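Local coordinates for protein glutamate--tRNA ligase (Elizabethkingia anophelis, PDB 6B1Z) that probably attaches glutamate to its cognate tRNA in an ATP-dependent reaction, as a class I glutamyl-tRNA synthetase, at residues A[409-414]-A[491-496]; A[472-477]-A[485-490]; A[388-393]-A[402-407]; A[277-282]-A[300-305]; A[366-371]-A[382-387]. All blocks are in the same frame, centred on the assembly; numbering follows the deposited sequence.

Contact 1 of 5, residues A[409-414]-A[491-496]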
# COMPACT_ATOMS: atom_id res chain seq x y z
N LYS A 409 -29.81 6.05 -6.75
CA LYS A 409 -30.27 5.98 -8.13
C LYS A 409 -31.65 6.60 -8.31
O LYS A 409 -31.97 7.06 -9.41
CB LYS A 409 -30.25 4.53 -8.63
CG LYS A 409 -28.83 3.99 -8.86
CD LYS A 409 -28.85 2.58 -9.41
CE LYS A 409 -27.44 2.03 -9.54
NZ LYS A 409 -27.44 0.63 -10.05
N PHE A 410 -32.44 6.67 -7.24
CA PHE A 410 -33.76 7.30 -7.28
C PHE A 410 -33.71 8.79 -7.56
O PHE A 410 -34.75 9.38 -7.87
CB PHE A 410 -34.50 7.06 -5.96
CG PHE A 410 -33.61 7.22 -4.75
CD1 PHE A 410 -33.06 6.11 -4.13
CD2 PHE A 410 -33.30 8.48 -4.27
CE1 PHE A 410 -32.22 6.24 -3.04
CE2 PHE A 410 -32.46 8.63 -3.17
CZ PHE A 410 -31.92 7.51 -2.55
N PHE A 411 -32.54 9.44 -7.45
CA PHE A 411 -32.46 10.83 -7.86
C PHE A 411 -32.55 10.98 -9.37
O PHE A 411 -32.90 12.06 -9.86
CB PHE A 411 -31.16 11.48 -7.37
CG PHE A 411 -31.13 11.75 -5.89
CD1 PHE A 411 -31.99 12.67 -5.31
CD2 PHE A 411 -30.19 11.12 -5.08
CE1 PHE A 411 -31.94 12.93 -3.94
CE2 PHE A 411 -30.14 11.37 -3.72
CZ PHE A 411 -31.02 12.28 -3.15
N PHE A 412 -32.23 9.92 -10.10
CA PHE A 412 -32.06 9.98 -11.55
C PHE A 412 -32.99 9.04 -12.31
O PHE A 412 -33.16 9.24 -13.52
CB PHE A 412 -30.61 9.67 -11.91
CG PHE A 412 -29.60 10.34 -11.02
CD1 PHE A 412 -29.28 11.68 -11.21
CD2 PHE A 412 -28.99 9.65 -9.99
CE1 PHE A 412 -28.36 12.30 -10.39
CE2 PHE A 412 -28.08 10.27 -9.16
CZ PHE A 412 -27.76 11.59 -9.36
N HIS A 413 -33.58 8.05 -11.65
CA HIS A 413 -34.40 7.03 -12.31
C HIS A 413 -35.65 6.77 -11.48
O HIS A 413 -35.56 6.62 -10.26
CB HIS A 413 -33.62 5.72 -12.47
CG HIS A 413 -32.25 5.89 -13.05
ND1 HIS A 413 -32.03 6.21 -14.37
CD2 HIS A 413 -31.02 5.77 -12.49
CE1 HIS A 413 -30.73 6.28 -14.60
NE2 HIS A 413 -30.10 6.02 -13.47
N ALA A 414 -36.81 6.70 -12.15
CA ALA A 414 -38.04 6.38 -11.45
C ALA A 414 -38.09 4.89 -11.12
O ALA A 414 -37.53 4.06 -11.84
CB ALA A 414 -39.25 6.76 -12.30
N MET A 491 -38.03 15.04 -2.99
CA MET A 491 -39.00 15.67 -3.89
C MET A 491 -38.41 16.93 -4.53
O MET A 491 -38.57 17.15 -5.73
CB MET A 491 -40.28 16.00 -3.14
CG MET A 491 -41.05 14.77 -2.70
SD MET A 491 -42.20 15.08 -1.35
CE MET A 491 -43.53 15.89 -2.23
N GLU A 492 -37.71 17.75 -3.74
CA GLU A 492 -37.07 18.94 -4.29
C GLU A 492 -36.06 18.58 -5.37
O GLU A 492 -35.95 19.28 -6.39
CB GLU A 492 -36.40 19.75 -3.18
CG GLU A 492 -35.68 21.00 -3.69
CD GLU A 492 -34.83 21.66 -2.62
OE1 GLU A 492 -35.23 21.65 -1.44
OE2 GLU A 492 -33.75 22.20 -2.97
N MET A 493 -35.32 17.48 -5.18
CA MET A 493 -34.26 17.12 -6.12
C MET A 493 -34.84 16.67 -7.46
O MET A 493 -34.37 17.08 -8.52
CB MET A 493 -33.37 16.04 -5.52
CG MET A 493 -32.47 16.50 -4.37
SD MET A 493 -31.35 17.86 -4.79
CE MET A 493 -32.28 19.25 -4.16
N ILE A 494 -35.87 15.81 -7.43
CA ILE A 494 -36.42 15.31 -8.69
C ILE A 494 -37.44 16.26 -9.30
O ILE A 494 -37.76 16.13 -10.49
CB ILE A 494 -37.05 13.92 -8.51
CG1 ILE A 494 -38.27 13.98 -7.59
CG2 ILE A 494 -36.02 12.93 -7.99
CD1 ILE A 494 -39.00 12.66 -7.44
N GLY A 495 -37.95 17.22 -8.53
CA GLY A 495 -38.82 18.25 -9.06
C GLY A 495 -40.30 17.88 -9.01
O GLY A 495 -40.69 16.73 -8.82
N LYS A 496 -41.14 18.91 -9.21
CA LYS A 496 -42.58 18.74 -9.07
C LYS A 496 -43.13 17.74 -10.09
O LYS A 496 -43.88 16.83 -9.73
CB LYS A 496 -43.29 20.09 -9.23
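F411 overlaps the CB and CG of M493 with the CD1 and CE1 atoms of its ring. CE1 of F411 lies 3.6 Å from CG of M493, and CD1 of F411 is equally close to CB of M493. The two side chains run side by side and point the same way. The methionine carbons meet the ring obliquely. Beyond CG the M493 chain bends twice, and its sulfur end leads away from the loop. F411 swings CG away from its own carbonyl carbon (chi1 -73°), which brings the far part of the ring nearer to the helix than its CB suggests.

I494 works on the backbone instead. Its CG2 methyl rests 3.7 Å from O of F411 and 3.8 Å from O of F410. These are van der Waals contacts. O of F410 has a polar partner elsewhere, a hydrogen bond from R502. CE2 of F410 lies over one face of the F411 ring, offset toward its rim.

The loop 409-414 thus packs on helix 487-507. I390 and M394 of helix 384-394 also touch F411, and V479 of helix 467-479 touches F410. The loop is wedged among three helices of the anticodon-binding region.

Contact 2 of 5, residues A[472-477]-A[485-490]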
# COMPACT_ATOMS: atom_id res chain seq x y z
N MET A 472 -44.62 7.76 4.56
CA MET A 472 -44.14 6.43 4.23
C MET A 472 -44.62 5.95 2.86
O MET A 472 -43.80 5.49 2.06
CB MET A 472 -44.52 5.42 5.32
CG MET A 472 -43.83 4.07 5.16
SD MET A 472 -43.99 2.98 6.59
CE MET A 472 -43.08 3.90 7.83
N PRO A 473 -45.91 6.04 2.53
CA PRO A 473 -46.31 5.68 1.16
C PRO A 473 -45.71 6.61 0.12
O PRO A 473 -45.45 6.18 -1.01
CB PRO A 473 -47.84 5.78 1.20
CG PRO A 473 -48.14 6.71 2.30
CD PRO A 473 -47.08 6.45 3.34
N LEU A 474 -45.46 7.87 0.49
CA LEU A 474 -44.79 8.80 -0.41
C LEU A 474 -43.36 8.35 -0.69
O LEU A 474 -42.91 8.36 -1.85
CB LEU A 474 -44.80 10.20 0.21
CG LEU A 474 -44.29 11.40 -0.58
CD1 LEU A 474 -44.95 11.47 -1.94
CD2 LEU A 474 -44.57 12.66 0.22
N ARG A 475 -42.62 7.94 0.35
CA ARG A 475 -41.28 7.40 0.14
C ARG A 475 -41.31 6.19 -0.79
O ARG A 475 -40.49 6.07 -1.70
CB ARG A 475 -40.64 7.03 1.48
CG ARG A 475 -39.21 6.47 1.35
CD ARG A 475 -38.61 6.06 2.70
NE ARG A 475 -38.59 7.15 3.66
CZ ARG A 475 -37.62 8.06 3.74
NH1 ARG A 475 -36.59 8.02 2.90
NH2 ARG A 475 -37.69 9.03 4.65
N LEU A 476 -42.27 5.28 -0.57
CA LEU A 476 -42.37 4.10 -1.42
C LEU A 476 -42.59 4.49 -2.88
O LEU A 476 -41.98 3.91 -3.78
CB LEU A 476 -43.49 3.19 -0.92
CG LEU A 476 -43.74 1.93 -1.75
CD1 LEU A 476 -42.60 0.95 -1.57
CD2 LEU A 476 -45.06 1.29 -1.34
N SER A 477 -43.45 5.49 -3.11
CA SER A 477 -43.74 5.93 -4.47
C SER A 477 -42.49 6.46 -5.17
O SER A 477 -42.30 6.22 -6.37
CB SER A 477 -44.80 7.03 -4.44
OG SER A 477 -45.97 6.58 -3.78
N PRO A 485 -32.85 9.59 1.46
CA PRO A 485 -32.85 10.71 2.40
C PRO A 485 -34.25 11.16 2.76
O PRO A 485 -35.23 10.50 2.37
CB PRO A 485 -32.10 11.80 1.61
CG PRO A 485 -32.53 11.54 0.20
CD PRO A 485 -32.68 10.03 0.06
N ASP A 486 -34.37 12.27 3.49
CA ASP A 486 -35.69 12.76 3.87
C ASP A 486 -36.54 13.01 2.63
O ASP A 486 -36.04 13.48 1.60
CB ASP A 486 -35.57 14.04 4.70
CG ASP A 486 -34.99 13.79 6.09
OD1 ASP A 486 -34.71 12.62 6.44
OD2 ASP A 486 -34.81 14.78 6.83
N VAL A 487 -37.83 12.68 2.73
CA VAL A 487 -38.71 12.73 1.56
C VAL A 487 -38.82 14.13 0.96
O VAL A 487 -38.75 14.26 -0.27
CB VAL A 487 -40.08 12.12 1.91
CG1 VAL A 487 -41.09 12.47 0.84
CG2 VAL A 487 -39.97 10.62 2.07
N PRO A 488 -39.01 15.20 1.74
CA PRO A 488 -39.10 16.53 1.10
C PRO A 488 -37.83 16.93 0.38
O PRO A 488 -37.90 17.67 -0.61
CB PRO A 488 -39.41 17.47 2.28
CG PRO A 488 -40.03 16.59 3.31
CD PRO A 488 -39.27 15.29 3.19
N ASP A 489 -36.67 16.46 0.83
CA ASP A 489 -35.43 16.70 0.11
C ASP A 489 -35.41 15.96 -1.21
O ASP A 489 -34.99 16.51 -2.24
CB ASP A 489 -34.23 16.30 0.98
CG ASP A 489 -34.07 17.18 2.20
OD1 ASP A 489 -34.03 18.42 2.04
OD2 ASP A 489 -33.99 16.64 3.33
N LEU A 490 -35.84 14.69 -1.22
CA LEU A 490 -35.91 13.94 -2.47
C LEU A 490 -36.86 14.60 -3.46
O LEU A 490 -36.55 14.70 -4.66
CB LEU A 490 -36.32 12.50 -2.19
CG LEU A 490 -36.54 11.63 -3.44
CD1 LEU A 490 -35.31 11.67 -4.34
CD2 LEU A 490 -36.85 10.20 -3.03
O HOH W 1 -35.24 9.91 5.88
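V487 carries the apolar part of this contact, with one methyl for each of two partners. CG1 of V487 sits 3.5 Å from CD2 of L474. CG2 of V487 lies 3.7 Å from CB of R475 and also reaches over one face of the guanidinium group, offset toward its rim. Chi1 of V487 (166°) sets CG1 opposite the backbone N and leaves CG2 beside that N, where the arginine passes.

The polar part belongs to R475. Its chain is extended through chi2 and then turns at chi3 (-57°), which carries the guanidinium toward the start of helix 487-507. NH1 of R475 donates to O of P485 at 2.9 Å. The bond is bent, with an N-H...O angle of 146°, and the donor stands above the carbonyl plane. NH1 also bonds to O of K483, in the turn between the helices.

A water makes the third kind of link. It accepts from NH2 of R475 at 2.9 Å and donates to OD1 of D486 at 2.8 Å. R475 and D486, which precedes helix 487-507 without capping it by its side chain, are thus joined through solvent, without a direct salt bridge.

One arginine from helix 467-479 thus ties down the turn that leads into the next helix. Its charge meets backbone carbonyls and water, and the nearby carboxylate would probably add a favourable field.

Contact 3 of 5, residues A[388-393]-A[402-407]. With EDO (1,2-ethanediol), chain X.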
# COMPACT_ATOMS: atom_id res chain seq x y z
N LEU A 388 -24.43 19.15 -6.45
CA LEU A 388 -23.90 19.56 -5.15
C LEU A 388 -24.90 19.29 -4.03
O LEU A 388 -24.52 18.88 -2.94
CB LEU A 388 -23.51 21.04 -5.16
CG LEU A 388 -22.29 21.42 -5.98
CD1 LEU A 388 -22.14 22.93 -5.97
CD2 LEU A 388 -21.02 20.80 -5.45
N LYS A 389 -26.19 19.52 -4.30
CA LYS A 389 -27.20 19.25 -3.29
C LYS A 389 -27.31 17.75 -3.00
O LYS A 389 -27.46 17.35 -1.84
CB LYS A 389 -28.55 19.82 -3.73
CG LYS A 389 -28.59 21.35 -3.67
CD LYS A 389 -30.02 21.87 -3.74
CE LYS A 389 -30.07 23.39 -3.65
NZ LYS A 389 -29.78 24.04 -4.95
N ILE A 390 -27.21 16.92 -4.04
CA ILE A 390 -27.24 15.47 -3.84
C ILE A 390 -26.04 15.03 -3.02
O ILE A 390 -26.17 14.24 -2.07
CB ILE A 390 -27.32 14.75 -5.20
CG1 ILE A 390 -28.71 14.96 -5.83
CG2 ILE A 390 -26.98 13.24 -5.04
CD1 ILE A 390 -28.82 14.53 -7.28
N ILE A 391 -24.85 15.56 -3.34
CA ILE A 391 -23.65 15.23 -2.56
C ILE A 391 -23.86 15.60 -1.10
O ILE A 391 -23.55 14.81 -0.19
CB ILE A 391 -22.42 15.94 -3.16
CG1 ILE A 391 -22.03 15.34 -4.51
CG2 ILE A 391 -21.23 15.89 -2.18
CD1 ILE A 391 -21.07 16.23 -5.30
N GLY A 392 -24.41 16.80 -0.84
CA GLY A 392 -24.64 17.21 0.54
C GLY A 392 -25.60 16.29 1.28
O GLY A 392 -25.43 16.04 2.48
N LEU A 393 -26.62 15.78 0.58
CA LEU A 393 -27.62 14.90 1.18
C LEU A 393 -27.09 13.50 1.41
O LEU A 393 -27.65 12.77 2.24
CB LEU A 393 -28.86 14.80 0.29
CG LEU A 393 -29.78 16.01 0.15
CD1 LEU A 393 -30.72 15.80 -1.03
CD2 LEU A 393 -30.55 16.21 1.44
N LYS A 402 -18.46 7.03 -5.33
CA LYS A 402 -19.38 6.32 -6.21
C LYS A 402 -20.65 5.88 -5.49
O LYS A 402 -21.69 5.70 -6.13
CB LYS A 402 -18.69 5.10 -6.85
CG LYS A 402 -18.47 3.92 -5.89
CD LYS A 402 -17.67 2.79 -6.54
CE LYS A 402 -16.86 2.04 -5.47
NZ LYS A 402 -15.65 1.35 -6.02
N ASP A 403 -20.59 5.69 -4.16
CA ASP A 403 -21.77 5.29 -3.39
C ASP A 403 -22.87 6.34 -3.50
O ASP A 403 -24.06 6.00 -3.38
CB ASP A 403 -21.44 5.12 -1.90
CG ASP A 403 -20.41 4.06 -1.62
OD1 ASP A 403 -20.09 3.24 -2.51
OD2 ASP A 403 -19.93 4.05 -0.46
N ILE A 404 -22.50 7.61 -3.67
CA ILE A 404 -23.50 8.67 -3.77
C ILE A 404 -24.41 8.46 -4.97
O ILE A 404 -25.61 8.77 -4.92
CB ILE A 404 -22.78 10.04 -3.82
CG1 ILE A 404 -21.98 10.26 -2.53
CG2 ILE A 404 -23.81 11.19 -4.01
CD1 ILE A 404 -21.12 11.53 -2.56
N TYR A 405 -23.88 7.91 -6.07
CA TYR A 405 -24.75 7.50 -7.17
C TYR A 405 -25.37 6.13 -6.93
O TYR A 405 -26.58 5.95 -7.05
CB TYR A 405 -23.99 7.49 -8.49
CG TYR A 405 -24.84 6.91 -9.61
CD1 TYR A 405 -25.90 7.63 -10.14
CD2 TYR A 405 -24.61 5.62 -10.08
CE1 TYR A 405 -26.69 7.09 -11.13
CE2 TYR A 405 -25.41 5.07 -11.07
CZ TYR A 405 -26.45 5.82 -11.59
OH TYR A 405 -27.25 5.28 -12.58
N ASN A 406 -24.54 5.14 -6.61
CA ASN A 406 -25.04 3.76 -6.60
C ASN A 406 -26.13 3.56 -5.56
O ASN A 406 -27.03 2.74 -5.77
CB ASN A 406 -23.89 2.80 -6.36
CG ASN A 406 -22.99 2.66 -7.57
OD1 ASN A 406 -23.46 2.71 -8.71
ND2 ASN A 406 -21.71 2.48 -7.33
N ASP A 407 -26.07 4.29 -4.45
CA ASP A 407 -27.09 4.23 -3.41
C ASP A 407 -28.11 5.34 -3.54
O ASP A 407 -28.98 5.46 -2.68
CB ASP A 407 -26.45 4.27 -2.02
CG ASP A 407 -25.53 3.09 -1.76
OD1 ASP A 407 -25.66 2.04 -2.44
OD2 ASP A 407 -24.65 3.21 -0.88
C1 EDO X . -22.53 0.60 -0.78
O1 EDO X . -23.71 0.88 -0.01
C2 EDO X . -22.88 -0.20 -2.04
O2 EDO X . -23.40 0.67 -3.06
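D407 holds a molecule of 1,2-ethanediol with both carboxylate oxygens. O2 of the diol donates to OD1 of D407 at 2.7 Å, and O1 of the diol donates to OD2 of D407 at the same length. The diol probably comes from the crystallisation liquor. It also passes near D403, whose OD1 lies 4.0 Å from C1 of the diol.

The contact between the helices is apolar and rests on I404. CG2 of I404 meets CG2 of I390 at 3.9 Å, methyl against methyl, and the two side chains run at a slant to each other. In both residues CG2 lies opposite the backbone N, with CG1 beside that N (chi1 -71° in I390, -62° in I404). The other branch of I404 turns to the next residue of helix 384-394. CD1 of I404 is 4.4 Å from CG1 of I391, a looser touch. I404 therefore lies against two successive isoleucines. F371 of helix 364-377 packs on I404 as well, while I367 of that helix reaches I391.

Between segments 388-393 and 402-407 the contacts are between isoleucines. The touching residues are buried, consistent with a hydrophobic core, while D407 binds the diol away from them.

Contact 4 of 5, residues A[277-282]-A[300-305]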
# COMPACT_ATOMS: atom_id res chain seq x y z
N GLY A 277 -12.02 -9.02 -1.05
CA GLY A 277 -12.48 -7.86 -1.81
C GLY A 277 -11.89 -6.52 -1.41
O GLY A 277 -12.63 -5.54 -1.25
N PHE A 278 -10.58 -6.44 -1.25
CA PHE A 278 -9.92 -5.16 -1.09
C PHE A 278 -8.66 -5.16 -1.95
O PHE A 278 -8.14 -6.23 -2.29
CB PHE A 278 -9.58 -4.83 0.38
CG PHE A 278 -8.73 -5.88 1.07
CD1 PHE A 278 -7.35 -5.87 0.94
CD2 PHE A 278 -9.32 -6.83 1.89
CE1 PHE A 278 -6.57 -6.82 1.59
CE2 PHE A 278 -8.55 -7.78 2.55
CZ PHE A 278 -7.17 -7.77 2.39
N PRO A 279 -8.18 -3.99 -2.35
CA PRO A 279 -7.01 -3.94 -3.21
C PRO A 279 -5.74 -4.21 -2.42
O PRO A 279 -5.70 -4.16 -1.19
CB PRO A 279 -7.03 -2.51 -3.77
CG PRO A 279 -7.83 -1.72 -2.79
CD PRO A 279 -8.77 -2.66 -2.11
N VAL A 280 -4.69 -4.54 -3.16
CA VAL A 280 -3.40 -4.82 -2.55
C VAL A 280 -2.30 -3.88 -3.01
O VAL A 280 -1.26 -3.79 -2.33
CB VAL A 280 -2.98 -6.29 -2.77
CG1 VAL A 280 -3.91 -7.21 -2.00
CG2 VAL A 280 -2.99 -6.63 -4.26
N PHE A 281 -2.48 -3.15 -4.10
CA PHE A 281 -1.48 -2.21 -4.59
C PHE A 281 -2.04 -0.79 -4.55
O PHE A 281 -3.25 -0.60 -4.70
CB PHE A 281 -1.08 -2.57 -6.02
CG PHE A 281 -0.72 -4.02 -6.20
CD1 PHE A 281 0.16 -4.65 -5.33
CD2 PHE A 281 -1.29 -4.76 -7.23
CE1 PHE A 281 0.49 -5.99 -5.50
CE2 PHE A 281 -0.97 -6.10 -7.40
CZ PHE A 281 -0.08 -6.71 -6.54
N PRO A 282 -1.19 0.24 -4.35
CA PRO A 282 -1.73 1.61 -4.33
C PRO A 282 -2.35 2.04 -5.65
O PRO A 282 -3.37 2.74 -5.65
CB PRO A 282 -0.51 2.47 -3.96
CG PRO A 282 0.69 1.63 -4.37
CD PRO A 282 0.26 0.21 -4.09
N GLU A 300 -9.90 2.44 -6.95
CA GLU A 300 -11.08 1.98 -6.22
C GLU A 300 -11.71 3.09 -5.40
O GLU A 300 -12.73 2.85 -4.74
CB GLU A 300 -10.71 0.81 -5.31
CG GLU A 300 -10.46 -0.49 -6.07
CD GLU A 300 -11.69 -0.99 -6.81
OE1 GLU A 300 -12.77 -1.03 -6.19
OE2 GLU A 300 -11.58 -1.31 -8.01
N GLY A 301 -11.16 4.30 -5.41
CA GLY A 301 -11.80 5.42 -4.75
C GLY A 301 -11.29 5.73 -3.36
O GLY A 301 -11.92 6.54 -2.65
N TYR A 302 -10.17 5.14 -2.93
CA TYR A 302 -9.60 5.50 -1.64
C TYR A 302 -8.90 6.85 -1.76
O TYR A 302 -8.14 7.09 -2.71
CB TYR A 302 -8.62 4.42 -1.14
CG TYR A 302 -9.31 3.17 -0.66
CD1 TYR A 302 -9.69 2.16 -1.54
CD2 TYR A 302 -9.58 2.98 0.70
CE1 TYR A 302 -10.31 1.01 -1.11
CE2 TYR A 302 -10.21 1.81 1.15
CZ TYR A 302 -10.58 0.85 0.24
OH TYR A 302 -11.21 -0.31 0.67
N LEU A 303 -9.20 7.75 -0.83
CA LEU A 303 -8.59 9.07 -0.84
C LEU A 303 -7.16 8.93 -0.31
O LEU A 303 -6.93 8.19 0.64
CB LEU A 303 -9.39 10.02 0.04
CG LEU A 303 -10.87 10.15 -0.35
CD1 LEU A 303 -11.64 10.86 0.76
CD2 LEU A 303 -11.00 10.88 -1.67
N PRO A 304 -6.17 9.57 -0.95
CA PRO A 304 -4.78 9.32 -0.53
C PRO A 304 -4.50 9.69 0.92
O PRO A 304 -3.72 9.00 1.59
CB PRO A 304 -3.95 10.16 -1.51
CG PRO A 304 -4.92 11.21 -2.06
CD PRO A 304 -6.26 10.50 -2.09
N GLU A 305 -5.13 10.75 1.43
CA GLU A 305 -4.95 11.12 2.83
C GLU A 305 -5.50 10.05 3.76
O GLU A 305 -4.92 9.81 4.83
CB GLU A 305 -5.63 12.45 3.11
CG GLU A 305 -5.09 13.60 2.27
CD GLU A 305 -5.74 13.72 0.90
OE1 GLU A 305 -6.62 12.89 0.52
OE2 GLU A 305 -5.37 14.69 0.18
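P279, which follows the buried F278, makes the contact from the first segment. Its CB is directed toward segment 300-305, and both CG and CD of P279 lie 4.1 Å from CE1 of Y302. The two side chains come from opposite directions, and the proline meets the tyrosine ring obliquely. CG of P279 also lies 4.4 Å from CG of E300, a loose touch with the aliphatic part of that side chain. Beyond the proline, F281 and P282 make backbone hydrogen bonds to Y297 and R298, on the chain leading to E300.

Y302 has further aromatic company. Y297 and F400 each meet its ring edge to face.

Across this pair of segments the chemistry is carbon against carbon. It is a light apolar touch between two loops in the catalytic domain. The carboxylate of E300 takes no part in it, and has a long, weak ion pair with K402.

Contact 5 of 5, residues A[366-371]-A[382-387]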
# COMPACT_ATOMS: atom_id res chain seq x y z
N ALA A 366 -15.41 19.79 -3.51
CA ALA A 366 -14.26 18.91 -3.68
C ALA A 366 -14.67 17.54 -4.21
O ALA A 366 -13.90 16.89 -4.93
CB ALA A 366 -13.49 18.78 -2.36
N ILE A 367 -15.88 17.09 -3.86
CA ILE A 367 -16.40 15.80 -4.30
C ILE A 367 -16.95 15.87 -5.73
O ILE A 367 -16.96 14.86 -6.44
CB ILE A 367 -17.48 15.33 -3.31
CG1 ILE A 367 -16.85 15.02 -1.95
CG2 ILE A 367 -18.25 14.11 -3.85
CD1 ILE A 367 -17.88 14.89 -0.84
N LEU A 368 -17.41 17.04 -6.16
CA LEU A 368 -18.13 17.16 -7.43
C LEU A 368 -17.39 16.58 -8.64
O LEU A 368 -18.04 15.89 -9.44
CB LEU A 368 -18.50 18.63 -7.69
CG LEU A 368 -19.33 18.89 -8.96
CD1 LEU A 368 -20.70 18.23 -8.86
CD2 LEU A 368 -19.47 20.38 -9.19
N PRO A 369 -16.10 16.83 -8.85
CA PRO A 369 -15.47 16.30 -10.07
C PRO A 369 -15.54 14.78 -10.18
O PRO A 369 -15.91 14.26 -11.24
CB PRO A 369 -14.02 16.80 -9.97
CG PRO A 369 -14.10 18.00 -9.07
CD PRO A 369 -15.17 17.69 -8.09
N GLU A 370 -15.21 14.06 -9.10
CA GLU A 370 -15.31 12.60 -9.17
C GLU A 370 -16.76 12.16 -9.28
O GLU A 370 -17.07 11.21 -10.01
CB GLU A 370 -14.63 11.96 -7.96
CG GLU A 370 -14.62 10.42 -8.01
CD GLU A 370 -13.81 9.86 -9.18
OE1 GLU A 370 -12.90 10.56 -9.70
OE2 GLU A 370 -14.08 8.71 -9.59
N PHE A 371 -17.68 12.85 -8.59
CA PHE A 371 -19.08 12.49 -8.70
C PHE A 371 -19.58 12.64 -10.13
O PHE A 371 -20.30 11.77 -10.64
CB PHE A 371 -19.93 13.32 -7.74
CG PHE A 371 -21.39 12.96 -7.73
CD1 PHE A 371 -21.80 11.66 -7.43
CD2 PHE A 371 -22.35 13.92 -7.98
CE1 PHE A 371 -23.15 11.33 -7.42
CE2 PHE A 371 -23.71 13.60 -7.96
CZ PHE A 371 -24.11 12.29 -7.68
N VAL A 382 -26.78 15.78 -14.78
CA VAL A 382 -27.57 16.66 -13.94
C VAL A 382 -26.83 17.98 -13.82
O VAL A 382 -25.63 18.07 -14.08
CB VAL A 382 -27.86 16.02 -12.56
CG1 VAL A 382 -26.64 16.06 -11.65
CG2 VAL A 382 -29.08 16.63 -11.90
N SER A 383 -27.57 19.03 -13.47
CA SER A 383 -26.94 20.33 -13.26
C SER A 383 -25.97 20.26 -12.09
O SER A 383 -26.13 19.45 -11.18
CB SER A 383 -28.00 21.40 -12.99
OG SER A 383 -28.65 21.17 -11.75
N ASP A 384 -24.94 21.12 -12.12
CA ASP A 384 -24.02 21.19 -10.99
C ASP A 384 -24.74 21.58 -9.71
O ASP A 384 -24.40 21.10 -8.62
CB ASP A 384 -22.88 22.17 -11.28
CG ASP A 384 -21.95 21.73 -12.40
OD1 ASP A 384 -21.79 20.52 -12.65
OD2 ASP A 384 -21.36 22.62 -13.05
N GLU A 385 -25.72 22.48 -9.81
CA GLU A 385 -26.54 22.85 -8.66
C GLU A 385 -27.17 21.62 -8.01
O GLU A 385 -27.08 21.45 -6.78
CB GLU A 385 -27.63 23.84 -9.09
CG GLU A 385 -28.49 24.33 -7.95
CD GLU A 385 -29.55 25.30 -8.42
OE1 GLU A 385 -29.83 25.33 -9.64
OE2 GLU A 385 -30.09 26.05 -7.58
N LYS A 386 -27.82 20.77 -8.80
CA LYS A 386 -28.44 19.58 -8.23
C LYS A 386 -27.40 18.59 -7.74
O LYS A 386 -27.58 17.98 -6.68
CB LYS A 386 -29.38 18.94 -9.25
CG LYS A 386 -30.65 19.76 -9.49
CD LYS A 386 -31.56 19.07 -10.49
CE LYS A 386 -32.91 19.77 -10.59
NZ LYS A 386 -33.65 19.76 -9.29
N ALA A 387 -26.30 18.44 -8.47
CA ALA A 387 -25.26 17.50 -8.05
C ALA A 387 -24.70 17.87 -6.68
O ALA A 387 -24.50 16.99 -5.84
CB ALA A 387 -24.14 17.46 -9.09
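Between segments 366-371 and 382-387 the backbones come closest at L368 and A387, whose CA atoms are 7.2 Å apart.

Two larger side chains close on the CB of A387. CD1 of L368 lies 3.5 Å from CB of A387. F371, one turn further along, brings CE2 to 4.0 Å from the same CB. The methyl sits at the edge of the phenylalanine ring, near its plane. L368 and F371 both send CG away from the backbone N (chi1 -177° in each), which aims them at the second helix from neighbouring turns.

The other branch of L368 meets the start of helix 384-394. CD2 of L368 is 4.2 Å from OD1 of D384, and the two side chains cross at about a right angle. This oxygen has its polar partner in K372, with which it forms a salt bridge. The charged pair lies at the exposed D384, beside an apolar, buried centre.

The second helix begins with a capped end. OG of S383, at the N-cap, accepts from N of K386 at 3.1 Å, with an N-H...O angle of 161°. K386 then sends its NZ to O of M493 on helix 487-507.

I390, I391 and I404 also touch F371. This is apolar helix-to-helix packing, consistent with the all-helical anticodon-binding region of bacterial glutamyl-tRNA synthetases.

How the contacts relate
Along the chain the order is contact 4, contact 5, contact 3, then contact 1, with contact 2 falling between the two segments of contact 1. Contact 4 lies in the catalytic domain, near the centre of the chain. The other four lie in the anticodon-binding domain. Contacts 3 and 5 share helix 384-394, centres 9 Å apart. Contacts 1 and 2 share helix 487-507, centres 10 Å apart. Contact 1 touches contacts 2, 3 and 5. Contacts 2 and 3 also meet, through D489 and L393. K402 of contact 3 touches E300 of contact 4, linking the two domains. Together they run from the catalytic domain into the region that probably reads the tRNA anticodon.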